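Local coordinates for kirola (Actinidia deliciosa, PDB 4IGW), which is a kiwifruit allergen of the Bet v 1-like major latex protein family and, like relatives of that fold, probably binds small hydrophobic ligands, at residues Y26-I31 against G47-V52; F58-D63 against N131-F136; L95-I100 against E121-D126. All coordinates share one frame; numbering follows the deposited sequence.

Contacts 1 and 2 are partly buried and rely on side chains, many of them aromatic; contact 3 lies at the surface and is held mainly by backbone hydrogen bonds. Contact 1 brings the turn after helix 17-25 against the loop after strand 39-46. Contact 2 sets the start of helix 131-147 on the end of strand 55-62, and contact 3 ties together strands 96-106 and 112-122, the latter leading on to that helix. Contacts 2 and 3 meet where Leu133 CD2 packs on Phe99 CZ at 3.6 Å. Contact 1 reaches contact 2 more lightly, Leu28 CD1 lying 4.2 Å from Phe58 CZ, while contacts 1 and 3 stay apart, about 12 Å between nearest atoms.

Contact 1. Residues Y26-I31 against G47-V52; sequences YRLYLI and GNWGTV. With EDO (1,2-ethanediol), chain G.
Tyr29 meets the indole of Trp49 edge to face. CD2 of Tyr29 stands over the middle of the indole, 3.6 Å from CE2 of Trp49, and the tyrosine ring is turned 74° to the five-membered ring. With chi1 at 50°, CG of Tyr29 sits between its backbone N and carbonyl carbon, and CA of Arg27 lies over one face of the phenol, toward its rim. Farther round the indole, CB of Leu28 touches CZ3 of Trp49 at 3.5 Å, approaching obliquely. Backbone meets the root of the tryptophan, where O of Tyr26 lies 3.3 Å from CB of Trp49. Next along, the ring of Tyr26 brings CD2 to 3.9 Å from CA of Gly50.

A type II turn from Asn48 to Thr51, closed by a weak bond from Thr51 N to Asn48 O, sets Trp49 and Gly50 in place; Gly50, with phi 89°, takes its third position. Arg25, at the end of helix 17-25, holds the carbonyl of Gly50 through NE, while Val42 and Leu44 of strand 39-46 also pack on the indole. A 1,2-ethanediol, probably from the crystallisation liquor, bonds weakly to O of Gly47. Position and sequence identify 47-52 as part of the glycine-rich loop between the second and third strands of the Bet v 1 fold, here fastened to the turn joining the two short helices.

Contact 2. Residues F58-D63 against N131-F136; sequences FKYTID and NTLMNF
Phe136 reaches from the long C-terminal helix to the side chains of Tyr60 and Ile62, a meeting of helix and curved antiparallel sheet that belongs to the helix-grip architecture of the Bet v 1 fold. The axes of 58-62 and 131-136 come within 9.9 Å, their directions 114° apart, a separation that side chains must span. Phe136 and Ile62 contribute the largest shares: with CG of Phe136 anti to the backbone N (chi1 168°), its ring projects off the helix toward the strand. CZ of Phe136, at the far end of the ring, comes to 3.7 Å from CD1 of Tyr60. The two rings meet obliquely, their planes inclined at 56°.

Ile62 comes at the same ring obliquely, with CD1 3.3 Å from CD1 of Phe136 and its chain running across that of the phenylalanine. Between these two strand residues, Thr61 turns its side chain away, where OG1 bonds to Gln40, and its carbonyl O lies 3.8 Å from CE1 of Phe136. Ile39 of the neighbouring strand packs on both Tyr60 and Phe136, while Leu92 touches both Tyr60 and Leu133.

One turn earlier on the helix, the methyl CG2 of Thr132 meets CG2 of Ile62 at 3.3 Å. That same methyl also faces the carboxylate of Asp63, whose OD2 lies 3.3 Å from CG2 of Thr132 but 4.1 Å from OG1 of Thr132.

Contact 3. Residues L95-I100 against E121-D126; sequences LYKTFI and EKLKED
Glu121 is gripped through both its backbone N and its carbonyl by the facing strand. N of Glu121 gives a nearly straight bond to O of Thr98 at 3.0 Å. O of Glu121 takes two donors from consecutive residues: N of Lys97 at 2.7 Å, in a bond bent at its N-H, and N of Thr98 at 3.5 Å, a weak bond. A trans first torsion (chi1 173°) sends the Glu121 chain out, extended, beside the equally extended Lys97, CD of Glu121 lying 3.9 Å from CD of Lys97. The charged ends stop short of a salt bridge, with NZ of Lys97 4.4 Å from OE2 of Glu121, an arrangement that probably still gives some attraction.

Lys97 and Thr98 both opposite Glu121 make a classic beta bulge in the hairpin of strands 96-106 and 112-122, shifting the register by one before the antiparallel, non-hydrogen-bonded pair of Lys122 with Tyr96. Here the two side chains run alongside each other, pointing the same way, and CG of Lys122 touches CD1 of Tyr96 at 3.9 Å. Their polar ends find partners in the approach to the long helix: NZ of Lys122 in a salt bridge with Glu129, OH of Tyr96 on the carbonyl of Glu128.

Leu123 ends the pairing with a bond from its N to O of Leu95, 3.1 Å long. CD2 of Leu123 lies 3.6 Å from CB of Lys97, the two side chains crossing at about a right angle.

Contact 1. Residues Y26-I31 against G47-V52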
loop_
_atom_site.group_PDB
_atom_site.type_symbol
_atom_site.label_atom_id
_atom_site.label_comp_id
_atom_site.label_asym_id
_atom_site.label_seq_id
_atom_site.Cartn_x
_atom_site.Cartn_y
_atom_site.Cartn_z
ATOM N N TYR A 26 5.601 -9.243 5.267
ATOM C CA TYR A 26 6.765 -10.024 4.932
ATOM C C TYR A 26 7.002 -10.213 3.480
ATOM O O TYR A 26 8.132 -10.321 3.083
ATOM C CB TYR A 26 6.683 -11.404 5.543
ATOM C CG TYR A 26 6.501 -11.419 7.050
ATOM C CD1 TYR A 26 5.304 -11.819 7.589
ATOM C CD2 TYR A 26 7.491 -11.007 7.911
ATOM C CE1 TYR A 26 5.086 -11.833 8.939
ATOM C CE2 TYR A 26 7.287 -11.039 9.316
ATOM C CZ TYR A 26 6.078 -11.450 9.799
ATOM O OH TYR A 26 5.776 -11.504 11.127
ATOM N N ARG A 27 5.968 -10.347 2.680
ATOM C CA ARG A 27 6.169 -10.882 1.347
ATOM C C ARG A 27 5.695 -10.024 0.255
ATOM O O ARG A 27 5.075 -10.504 -0.664
ATOM C CB ARG A 27 5.500 -12.223 1.195
ATOM C CG ARG A 27 5.609 -13.024 2.416
ATOM C CD ARG A 27 5.242 -14.464 2.171
ATOM N NE ARG A 27 5.098 -15.041 3.488
ATOM C CZ ARG A 27 3.956 -15.341 4.069
ATOM N NH1 ARG A 27 3.991 -15.812 5.312
ATOM N NH2 ARG A 27 2.798 -15.191 3.429
ATOM N N LEU A 28 6.085 -8.763 0.300
ATOM C CA LEU A 28 5.701 -7.838 -0.738
ATOM C C LEU A 28 6.102 -8.404 -2.118
ATOM O O LEU A 28 5.449 -8.153 -3.144
ATOM C CB LEU A 28 6.354 -6.465 -0.492
ATOM C CG LEU A 28 5.692 -5.385 0.398
ATOM C CD1 LEU A 28 4.336 -5.031 -0.146
ATOM C CD2 LEU A 28 5.574 -5.880 1.777
ATOM N N TYR A 29 7.174 -9.186 -2.155
ATOM C CA TYR A 29 7.704 -9.634 -3.438
ATOM C C TYR A 29 6.692 -10.481 -4.235
ATOM O O TYR A 29 6.754 -10.581 -5.474
ATOM C CB TYR A 29 9.029 -10.362 -3.211
ATOM C CG TYR A 29 8.976 -11.432 -2.148
ATOM C CD1 TYR A 29 8.416 -12.661 -2.420
ATOM C CD2 TYR A 29 9.504 -11.214 -0.872
ATOM C CE1 TYR A 29 8.351 -13.664 -1.457
ATOM C CE2 TYR A 29 9.452 -12.214 0.117
ATOM C CZ TYR A 29 8.868 -13.438 -0.186
ATOM O OH TYR A 29 8.808 -14.442 0.748
ATOM N N LEU A 30 5.751 -11.069 -3.500
ATOM C CA LEU A 30 4.700 -11.910 -4.072
ATOM C C LEU A 30 3.660 -11.107 -4.842
ATOM O O LEU A 30 2.914 -11.649 -5.674
ATOM C CB LEU A 30 3.969 -12.689 -2.971
ATOM C CG LEU A 30 4.673 -13.887 -2.334
ATOM C CD1 LEU A 30 3.745 -14.563 -1.334
ATOM C CD2 LEU A 30 5.182 -14.852 -3.407
ATOM N N ILE A 31 3.603 -9.814 -4.563
ATOM C CA ILE A 31 2.575 -8.953 -5.129
ATOM C C ILE A 31 2.606 -8.866 -6.650
ATOM O O ILE A 31 1.558 -8.806 -7.293
ATOM C CB ILE A 31 2.658 -7.527 -4.549
ATOM C CG1 ILE A 31 2.323 -7.537 -3.056
ATOM C CG2 ILE A 31 1.725 -6.590 -5.303
ATOM C CD1 ILE A 31 2.633 -6.234 -2.352
ATOM N N GLY A 47 17.581 -3.296 4.600
ATOM C CA GLY A 47 16.999 -4.064 5.672
ATOM C C GLY A 47 16.519 -5.430 5.234
ATOM O O GLY A 47 16.889 -5.928 4.162
ATOM N N ASN A 48 15.665 -6.007 6.086
ATOM C CA ASN A 48 15.019 -7.297 5.875
ATOM C C ASN A 48 13.534 -7.130 5.633
ATOM O O ASN A 48 12.899 -6.198 6.182
ATOM C CB ASN A 48 15.199 -8.164 7.098
ATOM C CG ASN A 48 16.557 -8.751 7.176
ATOM O OD1 ASN A 48 17.347 -8.370 8.010
ATOM N ND2 ASN A 48 16.838 -9.704 6.307
ATOM N N TRP A 49 12.973 -8.017 4.821
ATOM C CA TRP A 49 11.550 -7.953 4.583
ATOM C C TRP A 49 10.789 -8.110 5.890
ATOM O O TRP A 49 11.095 -8.976 6.685
ATOM C CB TRP A 49 11.096 -9.063 3.666
ATOM C CG TRP A 49 11.596 -9.018 2.283
ATOM C CD1 TRP A 49 12.562 -9.785 1.776
ATOM C CD2 TRP A 49 11.089 -8.238 1.211
ATOM N NE1 TRP A 49 12.716 -9.531 0.464
ATOM C CE2 TRP A 49 11.827 -8.572 0.088
ATOM C CE3 TRP A 49 10.071 -7.283 1.095
ATOM C CZ2 TRP A 49 11.612 -8.000 -1.154
ATOM C CZ3 TRP A 49 9.858 -6.692 -0.154
ATOM C CH2 TRP A 49 10.620 -7.069 -1.262
ATOM N N GLY A 50 9.761 -7.299 6.072
ATOM C CA GLY A 50 8.890 -7.438 7.224
ATOM C C GLY A 50 9.296 -6.674 8.484
ATOM O O GLY A 50 8.702 -6.874 9.526
ATOM N N THR A 51 10.296 -5.818 8.392
ATOM C CA THR A 51 10.755 -5.082 9.549
ATOM C C THR A 51 10.590 -3.555 9.353
ATOM O O THR A 51 10.663 -3.033 8.231
ATOM C CB THR A 51 12.232 -5.308 9.802
ATOM O OG1 THR A 51 12.942 -4.610 8.798
ATOM C CG2 THR A 51 12.620 -6.767 9.811
ATOM N N VAL A 52 10.357 -2.844 10.449
ATOM C CA VAL A 52 10.332 -1.377 10.435
ATOM C C VAL A 52 11.726 -0.821 10.100
ATOM O O VAL A 52 12.743 -1.188 10.708
ATOM C CB VAL A 52 9.887 -0.819 11.796
ATOM C CG1 VAL A 52 10.142 0.694 11.888
ATOM C CG2 VAL A 52 8.409 -1.208 12.023
HETATM C C1 EDO G . 19.172 -6.189 0.458
HETATM O O1 EDO G . 18.891 -5.881 1.857
HETATM C C2 EDO G . 20.658 -6.489 0.163
HETATM O O2 EDO G . 21.464 -5.314 0.442
#

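Contact 2. Residues F58-D63 against N131-F136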
loop_
_atom_site.group_PDB
_atom_site.type_symbol
_atom_site.label_atom_id
_atom_site.label_comp_id
_atom_site.label_asym_id
_atom_site.label_seq_id
_atom_site.Cartn_x
_atom_site.Cartn_y
_atom_site.Cartn_z
ATOM N N PHE A 58 9.166 0.055 -5.607
ATOM C CA PHE A 58 8.037 -0.420 -6.410
ATOM C C PHE A 58 8.051 0.114 -7.796
ATOM O O PHE A 58 8.201 1.336 -8.005
ATOM C CB PHE A 58 6.720 0.052 -5.847
ATOM C CG PHE A 58 6.419 -0.534 -4.529
ATOM C CD1 PHE A 58 5.739 -1.730 -4.445
ATOM C CD2 PHE A 58 6.871 0.077 -3.368
ATOM C CE1 PHE A 58 5.466 -2.277 -3.213
ATOM C CE2 PHE A 58 6.611 -0.473 -2.153
ATOM C CZ PHE A 58 5.915 -1.666 -2.074
ATOM N N LYS A 59 7.859 -0.813 -8.737
ATOM C CA LYS A 59 7.583 -0.471 -10.124
ATOM C C LYS A 59 6.111 -0.840 -10.398
ATOM O O LYS A 59 5.726 -2.000 -10.310
ATOM C CB LYS A 59 8.585 -1.166 -11.040
ATOM C CG LYS A 59 10.033 -0.749 -10.703
ATOM C CD LYS A 59 11.079 -1.512 -11.497
ATOM C CE LYS A 59 11.349 -0.841 -12.866
ATOM N NZ LYS A 59 12.404 -1.533 -13.767
ATOM N N TYR A 60 5.291 0.167 -10.682
ATOM C CA TYR A 60 3.866 -0.041 -10.906
ATOM C C TYR A 60 3.338 0.809 -12.030
ATOM O O TYR A 60 4.047 1.658 -12.554
ATOM C CB TYR A 60 3.076 0.242 -9.627
ATOM C CG TYR A 60 3.102 1.675 -9.087
ATOM C CD1 TYR A 60 1.950 2.456 -9.067
ATOM C CD2 TYR A 60 4.241 2.207 -8.541
ATOM C CE1 TYR A 60 1.954 3.746 -8.538
ATOM C CE2 TYR A 60 4.255 3.486 -8.010
ATOM C CZ TYR A 60 3.108 4.257 -8.019
ATOM O OH TYR A 60 3.136 5.528 -7.502
ATOM N N THR A 61 2.071 0.592 -12.374
ATOM C CA THR A 61 1.459 1.287 -13.506
ATOM C C THR A 61 0.046 1.763 -13.197
ATOM O O THR A 61 -0.841 0.946 -12.961
ATOM C CB THR A 61 1.437 0.380 -14.752
ATOM O OG1 THR A 61 2.756 -0.117 -15.005
ATOM C CG2 THR A 61 0.974 1.144 -15.956
ATOM N N ILE A 62 -0.146 3.086 -13.210
ATOM C CA ILE A 62 -1.440 3.727 -12.934
ATOM C C ILE A 62 -2.049 4.277 -14.224
ATOM O O ILE A 62 -1.405 5.042 -14.938
ATOM C CB ILE A 62 -1.270 4.885 -11.949
ATOM C CG1 ILE A 62 -1.046 4.358 -10.538
ATOM C CG2 ILE A 62 -2.517 5.773 -11.918
ATOM C CD1 ILE A 62 -2.325 3.936 -9.870
ATOM N N ASP A 63 -3.281 3.884 -14.540
ATOM C CA ASP A 63 -3.933 4.309 -15.789
ATOM C C ASP A 63 -3.050 4.001 -16.974
ATOM O O ASP A 63 -2.902 4.808 -17.874
ATOM C CB ASP A 63 -4.252 5.815 -15.726
ATOM C CG ASP A 63 -5.576 6.094 -15.039
ATOM O OD1 ASP A 63 -6.591 5.577 -15.557
ATOM O OD2 ASP A 63 -5.599 6.813 -14.001
ATOM N N ASN A 131 -7.642 9.591 -5.421
ATOM C CA ASN A 131 -8.636 8.537 -5.728
ATOM C C ASN A 131 -8.118 7.440 -6.651
ATOM O O ASN A 131 -8.370 6.258 -6.429
ATOM C CB ASN A 131 -9.885 9.153 -6.335
ATOM C CG ASN A 131 -10.716 9.911 -5.298
ATOM O OD1 ASN A 131 -10.813 11.146 -5.335
ATOM N ND2 ASN A 131 -11.314 9.161 -4.360
ATOM N N THR A 132 -7.361 7.842 -7.656
ATOM C CA THR A 132 -6.749 6.864 -8.560
ATOM C C THR A 132 -5.818 5.953 -7.815
ATOM O O THR A 132 -5.762 4.758 -8.070
ATOM C CB THR A 132 -5.945 7.528 -9.682
ATOM O OG1 THR A 132 -6.805 8.391 -10.414
ATOM C CG2 THR A 132 -5.460 6.498 -10.669
ATOM N N LEU A 133 -5.107 6.500 -6.845
ATOM C CA LEU A 133 -4.245 5.622 -6.029
ATOM C C LEU A 133 -5.059 4.673 -5.158
ATOM O O LEU A 133 -4.693 3.508 -5.044
ATOM C CB LEU A 133 -3.222 6.392 -5.194
ATOM C CG LEU A 133 -2.171 5.494 -4.528
ATOM C CD1 LEU A 133 -1.238 4.831 -5.594
ATOM C CD2 LEU A 133 -1.316 6.253 -3.396
ATOM N N MET A 134 -6.186 5.115 -4.618
ATOM C CA MET A 134 -7.020 4.223 -3.808
ATOM C C MET A 134 -7.682 3.100 -4.573
ATOM O O MET A 134 -7.680 1.976 -4.115
ATOM C CB MET A 134 -8.092 4.987 -3.050
ATOM C CG MET A 134 -8.813 4.112 -2.015
ATOM S SD MET A 134 -7.681 3.431 -0.748
ATOM C CE MET A 134 -7.788 4.770 0.467
ATOM N N ASN A 135 -8.263 3.387 -5.734
ATOM C CA ASN A 135 -8.836 2.333 -6.568
ATOM C C ASN A 135 -7.816 1.338 -6.919
ATOM O O ASN A 135 -8.073 0.149 -6.932
ATOM C CB ASN A 135 -9.393 2.888 -7.876
ATOM C CG ASN A 135 -10.364 3.935 -7.625
ATOM O OD1 ASN A 135 -10.918 3.980 -6.508
ATOM N ND2 ASN A 135 -10.572 4.825 -8.584
ATOM N N PHE A 136 -6.642 1.834 -7.228
ATOM C CA PHE A 136 -5.526 0.955 -7.529
ATOM C C PHE A 136 -5.199 0.005 -6.373
ATOM O O PHE A 136 -4.999 -1.175 -6.613
ATOM C CB PHE A 136 -4.339 1.823 -7.937
ATOM C CG PHE A 136 -3.011 1.099 -8.017
ATOM C CD1 PHE A 136 -2.509 0.700 -9.232
ATOM C CD2 PHE A 136 -2.225 0.932 -6.875
ATOM C CE1 PHE A 136 -1.275 0.100 -9.313
ATOM C CE2 PHE A 136 -0.976 0.322 -6.956
ATOM C CZ PHE A 136 -0.511 -0.095 -8.166
#

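Contact 3. Residues L95-I100 against E121-D126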
loop_
_atom_site.group_PDB
_atom_site.type_symbol
_atom_site.label_atom_id
_atom_site.label_comp_id
_atom_site.label_asym_id
_atom_site.label_seq_id
_atom_site.Cartn_x
_atom_site.Cartn_y
_atom_site.Cartn_z
ATOM N N LEU A 95 3.531 15.423 -6.626
ATOM C CA LEU A 95 2.242 16.043 -6.294
ATOM C C LEU A 95 2.163 16.328 -4.809
ATOM O O LEU A 95 1.701 17.374 -4.401
ATOM C CB LEU A 95 1.071 15.129 -6.721
ATOM C CG LEU A 95 0.945 14.845 -8.244
ATOM C CD1 LEU A 95 -0.135 13.789 -8.580
ATOM C CD2 LEU A 95 0.685 16.129 -9.016
ATOM N N TYR A 96 2.616 15.399 -3.990
ATOM C CA TYR A 96 2.459 15.552 -2.542
ATOM C C TYR A 96 3.783 15.721 -1.862
ATOM O O TYR A 96 4.732 15.095 -2.213
ATOM C CB TYR A 96 1.694 14.373 -1.917
ATOM C CG TYR A 96 0.455 14.019 -2.679
ATOM C CD1 TYR A 96 -0.757 14.607 -2.399
ATOM C CD2 TYR A 96 0.507 13.116 -3.716
ATOM C CE1 TYR A 96 -1.891 14.295 -3.132
ATOM C CE2 TYR A 96 -0.631 12.798 -4.442
ATOM C CZ TYR A 96 -1.822 13.386 -4.135
ATOM O OH TYR A 96 -2.953 13.077 -4.852
ATOM N N LYS A 97 3.797 16.574 -0.861
ATOM C CA LYS A 97 4.966 16.828 -0.072
ATOM C C LYS A 97 5.273 15.630 0.812
ATOM O O LYS A 97 6.403 15.160 0.827
ATOM C CB LYS A 97 4.750 18.082 0.768
ATOM C CG LYS A 97 5.967 18.553 1.546
ATOM C CD LYS A 97 5.566 19.554 2.608
ATOM C CE LYS A 97 6.741 19.835 3.523
ATOM N NZ LYS A 97 6.502 20.948 4.522
ATOM N N THR A 98 4.283 15.153 1.560
ATOM C CA THR A 98 4.381 13.870 2.272
ATOM C C THR A 98 3.141 13.005 1.925
ATOM O O THR A 98 2.061 13.512 1.522
ATOM C CB THR A 98 4.507 14.047 3.814
ATOM O OG1 THR A 98 3.274 14.560 4.290
ATOM C CG2 THR A 98 5.653 14.998 4.215
ATOM N N PHE A 99 3.336 11.691 2.049
ATOM C CA PHE A 99 2.282 10.700 1.782
ATOM C C PHE A 99 2.499 9.424 2.570
ATOM O O PHE A 99 3.566 8.842 2.517
ATOM C CB PHE A 99 2.241 10.364 0.291
ATOM C CG PHE A 99 0.923 9.859 -0.167
ATOM C CD1 PHE A 99 0.166 10.589 -1.073
ATOM C CD2 PHE A 99 0.413 8.662 0.328
ATOM C CE1 PHE A 99 -1.077 10.102 -1.521
ATOM C CE2 PHE A 99 -0.817 8.191 -0.082
ATOM C CZ PHE A 99 -1.563 8.902 -1.039
ATOM N N ILE A 100 1.515 9.007 3.337
ATOM C CA ILE A 100 1.676 7.804 4.110
ATOM C C ILE A 100 0.562 6.900 3.704
ATOM O O ILE A 100 -0.519 7.399 3.431
ATOM C CB ILE A 100 1.620 8.067 5.672
ATOM C CG1 ILE A 100 2.733 9.011 6.103
ATOM C CG2 ILE A 100 1.822 6.853 6.402
ATOM C CD1 ILE A 100 3.970 8.613 5.680
ATOM N N GLU A 121 0.030 15.397 2.562
ATOM C CA GLU A 121 0.059 16.831 2.407
ATOM C C GLU A 121 0.393 17.203 0.943
ATOM O O GLU A 121 1.381 16.732 0.403
ATOM C CB GLU A 121 1.054 17.412 3.388
ATOM C CG GLU A 121 1.255 18.873 3.177
ATOM C CD GLU A 121 2.016 19.494 4.305
ATOM O OE1 GLU A 121 2.477 18.709 5.184
ATOM O OE2 GLU A 121 2.154 20.754 4.311
ATOM N N LYS A 122 -0.438 18.038 0.313
ATOM C CA LYS A 122 -0.237 18.405 -1.088
ATOM C C LYS A 122 0.713 19.552 -1.196
ATOM O O LYS A 122 0.804 20.338 -0.273
ATOM C CB LYS A 122 -1.522 18.850 -1.723
ATOM C CG LYS A 122 -2.675 17.887 -1.593
ATOM C CD LYS A 122 -3.933 18.555 -2.142
ATOM C CE LYS A 122 -5.118 17.607 -2.105
ATOM N NZ LYS A 122 -6.434 18.374 -2.197
ATOM N N LEU A 123 1.409 19.644 -2.331
ATOM C CA LEU A 123 2.352 20.735 -2.627
ATOM C C LEU A 123 1.616 22.037 -2.919
ATOM O O LEU A 123 2.100 23.101 -2.573
ATOM C CB LEU A 123 3.298 20.374 -3.796
ATOM C CG LEU A 123 4.480 19.428 -3.484
ATOM C CD1 LEU A 123 5.404 19.304 -4.686
ATOM C CD2 LEU A 123 5.322 19.852 -2.286
ATOM N N LYS A 124 0.458 21.944 -3.572
ATOM C CA LYS A 124 -0.395 23.105 -3.877
ATOM C C LYS A 124 -1.874 22.739 -3.693
ATOM O O LYS A 124 -2.262 21.588 -3.927
ATOM C CB LYS A 124 -0.202 23.566 -5.321
ATOM C CG LYS A 124 1.228 23.728 -5.792
ATOM C CD LYS A 124 1.239 24.081 -7.304
ATOM C CE LYS A 124 2.658 24.323 -7.821
ATOM N NZ LYS A 124 3.389 25.246 -6.895
ATOM N N GLU A 125 -2.692 23.724 -3.322
ATOM C CA GLU A 125 -4.131 23.527 -3.076
ATOM C C GLU A 125 -4.913 22.835 -4.200
ATOM O O GLU A 125 -5.842 22.084 -3.941
ATOM C CB GLU A 125 -4.803 24.867 -2.771
ATOM C CG GLU A 125 -5.171 25.063 -1.310
ATOM C CD GLU A 125 -6.337 26.007 -1.151
ATOM O OE1 GLU A 125 -6.324 27.047 -1.858
ATOM O OE2 GLU A 125 -7.261 25.696 -0.349
ATOM N N ASP A 126 -4.537 23.091 -5.439
ATOM C CA ASP A 126 -5.240 22.515 -6.587
ATOM C C ASP A 126 -4.723 21.132 -7.040
ATOM O O ASP A 126 -5.092 20.659 -8.111
ATOM C CB ASP A 126 -5.166 23.501 -7.754
ATOM C CG ASP A 126 -3.728 23.886 -8.096
ATOM O OD1 ASP A 126 -3.412 25.094 -8.047
ATOM O OD2 ASP A 126 -2.906 22.982 -8.383
#